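Local coordinates for protein transcriptional regulator, ROK family (Vibrio cholerae O1 biovar eltor, PDB 1Z05) that probably binds DNA and regulates transcription of carbohydrate-metabolism genes, as a zinc-containing ROK-family homologue of Escherichia coli Mlc, at residues H230-I242 and N357-Q369. Residues are numbered along the deposited sequence; the frame is centred on the assembly and turned at random.
Sequences HSQDVDNSVLISI and NPEKILIGGVINQ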
loop_
_atom_site.group_PDB
_atom_site.type_symbol
_atom_site.label_atom_id
_atom_site.label_comp_id
_atom_site.label_asym_id
_atom_site.label_seq_id
_atom_site.Cartn_x
_atom_site.Cartn_y
_atom_site.Cartn_z
ATOM N N HIS A 230 17.861 2.779 -9.503
ATOM C CA HIS A 230 18.437 3.656 -8.481
ATOM C C HIS A 230 17.708 3.668 -7.146
ATOM O O HIS A 230 17.900 4.574 -6.340
ATOM C CB HIS A 230 18.645 5.066 -9.034
ATOM C CG HIS A 230 19.834 5.182 -9.936
ATOM N ND1 HIS A 230 20.054 6.279 -10.740
ATOM C CD2 HIS A 230 20.863 4.334 -10.164
ATOM C CE1 HIS A 230 21.180 6.109 -11.412
ATOM N NE2 HIS A 230 21.684 4.933 -11.088
ATOM N N SER A 231 16.882 2.657 -6.908
ATOM C CA SER A 231 16.267 2.494 -5.599
ATOM C C SER A 231 16.467 1.076 -5.062
ATOM O O SER A 231 15.708 0.614 -4.218
ATOM C CB SER A 231 14.785 2.899 -5.615
ATOM O OG SER A 231 13.992 1.983 -6.349
ATOM N N GLN A 232 17.508 0.402 -5.540
ATOM C CA GLN A 232 17.857 -0.940 -5.051
ATOM C C GLN A 232 18.197 -1.005 -3.560
ATOM O O GLN A 232 18.021 -2.050 -2.931
ATOM C CB GLN A 232 19.055 -1.509 -5.816
ATOM C CG GLN A 232 18.814 -1.790 -7.281
ATOM C CD GLN A 232 20.054 -2.336 -7.951
ATOM O OE1 GLN A 232 20.440 -3.477 -7.719
ATOM N NE2 GLN A 232 20.682 -1.525 -8.788
ATOM N N ASP A 233 18.658 0.127 -3.026
ATOM C CA ASP A 233 19.181 0.246 -1.654
ATOM C C ASP A 233 18.141 0.504 -0.553
ATOM O O ASP A 233 18.498 0.570 0.630
ATOM C CB ASP A 233 20.264 1.337 -1.602
ATOM C CG ASP A 233 19.737 2.727 -1.976
ATOM O OD1 ASP A 233 18.761 2.833 -2.755
ATOM O OD2 ASP A 233 20.319 3.726 -1.495
ATOM N N VAL A 234 16.876 0.678 -0.939
ATOM C CA VAL A 234 15.773 0.894 0.026
ATOM C C VAL A 234 14.530 0.070 -0.305
ATOM O O VAL A 234 14.289 -0.259 -1.462
ATOM C CB VAL A 234 15.369 2.403 0.153
ATOM C CG1 VAL A 234 16.550 3.267 0.638
ATOM C CG2 VAL A 234 14.806 2.945 -1.152
ATOM N N ASP A 235 13.737 -0.248 0.713
ATOM C CA ASP A 235 12.483 -0.977 0.504
ATOM C C ASP A 235 11.255 -0.064 0.454
ATOM O O ASP A 235 10.140 -0.531 0.214
ATOM C CB ASP A 235 12.304 -2.073 1.562
ATOM C CG ASP A 235 13.117 -3.329 1.253
ATOM O OD1 ASP A 235 12.981 -3.890 0.134
ATOM O OD2 ASP A 235 13.892 -3.757 2.135
ATOM N N ASN A 236 11.476 1.228 0.685
ATOM C CA ASN A 236 10.420 2.241 0.684
ATOM C C ASN A 236 10.861 3.460 -0.113
ATOM O O ASN A 236 11.707 4.220 0.332
ATOM C CB ASN A 236 10.058 2.650 2.117
ATOM C CG ASN A 236 9.573 1.481 2.946
ATOM O OD1 ASN A 236 10.257 1.024 3.867
ATOM N ND2 ASN A 236 8.401 0.968 2.606
ATOM N N SER A 237 10.312 3.614 -1.312
ATOM C CA SER A 237 10.707 4.700 -2.195
ATOM C C SER A 237 9.536 5.175 -3.046
ATOM O O SER A 237 8.497 4.494 -3.149
ATOM C CB SER A 237 11.853 4.249 -3.114
ATOM O OG SER A 237 11.424 3.189 -3.955
ATOM N N VAL A 238 9.719 6.336 -3.673
ATOM C CA VAL A 238 8.728 6.864 -4.588
ATOM C C VAL A 238 9.442 7.315 -5.856
ATOM O O VAL A 238 10.441 8.030 -5.790
ATOM C CB VAL A 238 7.934 8.040 -3.968
ATOM C CG1 VAL A 238 6.859 8.536 -4.944
ATOM C CG2 VAL A 238 7.273 7.613 -2.654
ATOM N N LEU A 239 8.936 6.858 -6.996
ATOM C CA LEU A 239 9.377 7.341 -8.298
ATOM C C LEU A 239 8.354 8.347 -8.802
ATOM O O LEU A 239 7.167 8.032 -8.906
ATOM C CB LEU A 239 9.529 6.178 -9.291
ATOM C CG LEU A 239 9.712 6.554 -10.775
ATOM C CD1 LEU A 239 11.077 7.162 -11.047
ATOM C CD2 LEU A 239 9.481 5.349 -11.666
ATOM N N ILE A 240 8.811 9.560 -9.103
ATOM C CA ILE A 240 7.938 10.569 -9.689
ATOM C C ILE A 240 8.158 10.663 -11.191
ATOM O O ILE A 240 9.244 11.036 -11.663
ATOM C CB ILE A 240 8.070 11.969 -9.011
ATOM C CG1 ILE A 240 7.939 11.849 -7.479
ATOM C CG2 ILE A 240 7.059 12.955 -9.624
ATOM C CD1 ILE A 240 6.539 11.441 -6.983
ATOM N N SER A 241 7.117 10.291 -11.928
ATOM C CA SER A 241 7.133 10.315 -13.376
ATOM C C SER A 241 6.501 11.609 -13.866
ATOM O O SER A 241 5.334 11.879 -13.599
ATOM C CB SER A 241 6.406 9.096 -13.950
ATOM O OG SER A 241 6.268 9.191 -15.362
ATOM N N ILE A 242 7.301 12.399 -14.576
ATOM C CA ILE A 242 6.875 13.666 -15.138
ATOM C C ILE A 242 6.954 13.557 -16.660
ATOM O O ILE A 242 8.049 13.505 -17.232
ATOM C CB ILE A 242 7.774 14.835 -14.630
ATOM C CG1 ILE A 242 7.878 14.796 -13.104
ATOM C CG2 ILE A 242 7.251 16.194 -15.128
ATOM C CD1 ILE A 242 9.236 15.248 -12.554
ATOM N N ASN A 357 6.045 8.384 4.144
ATOM C CA ASN A 357 7.337 8.374 4.854
ATOM C C ASN A 357 8.403 7.559 4.078
ATOM O O ASN A 357 9.010 6.637 4.641
ATOM C CB ASN A 357 7.131 7.817 6.274
ATOM C CG ASN A 357 8.311 8.065 7.210
ATOM O OD1 ASN A 357 9.272 8.771 6.885
ATOM N ND2 ASN A 357 8.222 7.483 8.400
ATOM N N PRO A 358 8.635 7.897 2.785
ATOM C CA PRO A 358 9.579 7.109 1.986
ATOM C C PRO A 358 11.032 7.353 2.393
ATOM O O PRO A 358 11.339 8.381 3.010
ATOM C CB PRO A 358 9.344 7.618 0.558
ATOM C CG PRO A 358 8.879 9.011 0.736
ATOM C CD PRO A 358 8.082 9.027 2.013
ATOM N N GLU A 359 11.909 6.411 2.049
ATOM C CA GLU A 359 13.341 6.540 2.338
ATOM C C GLU A 359 14.106 7.131 1.155
ATOM O O GLU A 359 15.283 7.458 1.279
ATOM C CB GLU A 359 13.953 5.189 2.714
ATOM C CG GLU A 359 13.288 4.485 3.887
ATOM C CD GLU A 359 13.766 3.059 4.041
ATOM O OE1 GLU A 359 13.057 2.130 3.589
ATOM O OE2 GLU A 359 14.869 2.870 4.601
ATOM N N LYS A 360 13.438 7.271 0.012
ATOM C CA LYS A 360 14.094 7.799 -1.186
ATOM C C LYS A 360 13.101 8.297 -2.222
ATOM O O LYS A 360 12.037 7.703 -2.411
ATOM C CB LYS A 360 15.004 6.728 -1.804
ATOM C CG LYS A 360 16.182 7.279 -2.581
ATOM C CD LYS A 360 17.131 6.153 -2.927
ATOM C CE LYS A 360 18.337 6.658 -3.676
ATOM N NZ LYS A 360 19.174 5.516 -4.112
ATOM N N ILE A 361 13.463 9.391 -2.894
ATOM C CA ILE A 361 12.654 9.959 -3.969
ATOM C C ILE A 361 13.446 9.915 -5.266
ATOM O O ILE A 361 14.566 10.428 -5.325
ATOM C CB ILE A 361 12.236 11.442 -3.692
ATOM C CG1 ILE A 361 11.557 11.595 -2.325
ATOM C CG2 ILE A 361 11.352 11.982 -4.838
ATOM C CD1 ILE A 361 10.301 10.762 -2.134
ATOM N N LEU A 362 12.864 9.308 -6.298
ATOM C CA LEU A 362 13.466 9.348 -7.634
ATOM C C LEU A 362 12.613 10.176 -8.577
ATOM O O LEU A 362 11.382 10.124 -8.527
ATOM C CB LEU A 362 13.643 7.948 -8.234
ATOM C CG LEU A 362 14.259 6.782 -7.462
ATOM C CD1 LEU A 362 14.579 5.648 -8.423
ATOM C CD2 LEU A 362 15.500 7.181 -6.725
ATOM N N ILE A 363 13.289 10.914 -9.450
ATOM C CA ILE A 363 12.648 11.733 -10.464
ATOM C C ILE A 363 12.961 11.149 -11.846
ATOM O O ILE A 363 14.114 10.891 -12.177
ATOM C CB ILE A 363 13.135 13.215 -10.365
ATOM C CG1 ILE A 363 12.924 13.766 -8.934
ATOM C CG2 ILE A 363 12.456 14.088 -11.411
ATOM C CD1 ILE A 363 11.437 13.938 -8.526
ATOM N N GLY A 364 11.926 10.926 -12.637
ATOM C CA GLY A 364 12.099 10.424 -13.989
ATOM C C GLY A 364 11.407 11.294 -15.018
ATOM O O GLY A 364 10.289 11.776 -14.793
ATOM N N GLY A 365 12.062 11.471 -16.159
ATOM C CA GLY A 365 11.496 12.242 -17.264
ATOM C C GLY A 365 12.546 13.108 -17.924
ATOM O O GLY A 365 13.643 13.278 -17.384
ATOM N N VAL A 366 12.211 13.660 -19.091
ATOM C CA VAL A 366 13.142 14.495 -19.852
ATOM C C VAL A 366 13.580 15.726 -19.049
ATOM O O VAL A 366 14.680 16.252 -19.242
ATOM C CB VAL A 366 12.589 14.895 -21.263
ATOM C CG1 VAL A 366 12.296 13.654 -22.103
ATOM C CG2 VAL A 366 11.345 15.752 -21.153
ATOM N N ILE A 367 12.718 16.150 -18.125
ATOM C CA ILE A 367 12.991 17.276 -17.225
ATOM C C ILE A 367 14.281 17.119 -16.399
ATOM O O ILE A 367 14.801 18.098 -15.845
ATOM C CB ILE A 367 11.773 17.536 -16.292
ATOM C CG1 ILE A 367 11.671 19.018 -15.942
ATOM C CG2 ILE A 367 11.808 16.618 -15.049
ATOM C CD1 ILE A 367 11.187 19.878 -17.098
ATOM N N ASN A 368 14.804 15.897 -16.319
ATOM C CA ASN A 368 16.087 15.659 -15.658
ATOM C C ASN A 368 17.281 16.318 -16.371
ATOM O O ASN A 368 18.376 16.413 -15.802
ATOM C CB ASN A 368 16.331 14.165 -15.437
ATOM C CG ASN A 368 15.608 13.635 -14.221
ATOM O OD1 ASN A 368 15.585 14.275 -13.167
ATOM N ND2 ASN A 368 15.017 12.449 -14.353
ATOM N N GLN A 369 17.059 16.776 -17.601
ATOM C CA GLN A 369 18.073 17.523 -18.351
ATOM C C GLN A 369 18.281 18.929 -17.779
ATOM O O GLN A 369 19.255 19.606 -18.110
ATOM C CB GLN A 369 17.713 17.566 -19.841
ATOM C CG GLN A 369 17.839 16.201 -20.522
ATOM C CD GLN A 369 17.148 16.124 -21.876
ATOM O OE1 GLN A 369 16.739 17.137 -22.443
ATOM N NE2 GLN A 369 17.016 14.906 -22.401
HETATM O O HOH W 1 15.190 0.203 3.487
HETATM O O HOH W 2 9.758 15.356 -17.988
HETATM O O HOH W 3 9.339 13.124 -19.704
#
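Lys360 sends its side chain out with CG anti to the backbone N (chi1 -152°) and the rest extended, which carries its ammonium past Val234. There NZ donates to His230 O at 2.7 Å and, in the modelled conformer of Asp233, forms a salt bridge with OD1 of that residue at 3.0 Å, on the syn side. A long, unbranched lysine suits this span: its CB rests on Val234 CG2 while its ammonium bridges the carbonyl just ahead of the Ser231-Val234 turn and a carboxylate within it. Leu362, with CG beside the backbone N (chi1 -48°), sends CD1 against Ser231 CB at 3.9 Å, and its CB meets Leu239 CD1.

The strands run parallel, 19° apart, and the bonds alternate in direction: Leu362 N gives to Val238 O at 2.8 Å, and Leu362 O receives from Ile240 N at 2.7 Å, both nearly straight. Beta-branched Val238, Ile240, Ile361 and Ile363, which favour extended backbone, share the other face, Ile363 CD1 lying 3.9 Å from Ile240 CB. At the far end Gly365 takes a positive phi that glycine accepts readily; two waters bridge Ile242 O, one to Val366 N and the other to Ile367 N.

Strand 237-242 is the middle strand of a five-stranded mixed sheet in the ASKHA-type fold of ROK proteins, with 360-364 beside it. Strand 246-252 pairs with 237-242, strand 395-398 flanks 360-364, and helix 217-228 covers the face bearing Leu239 and Leu362.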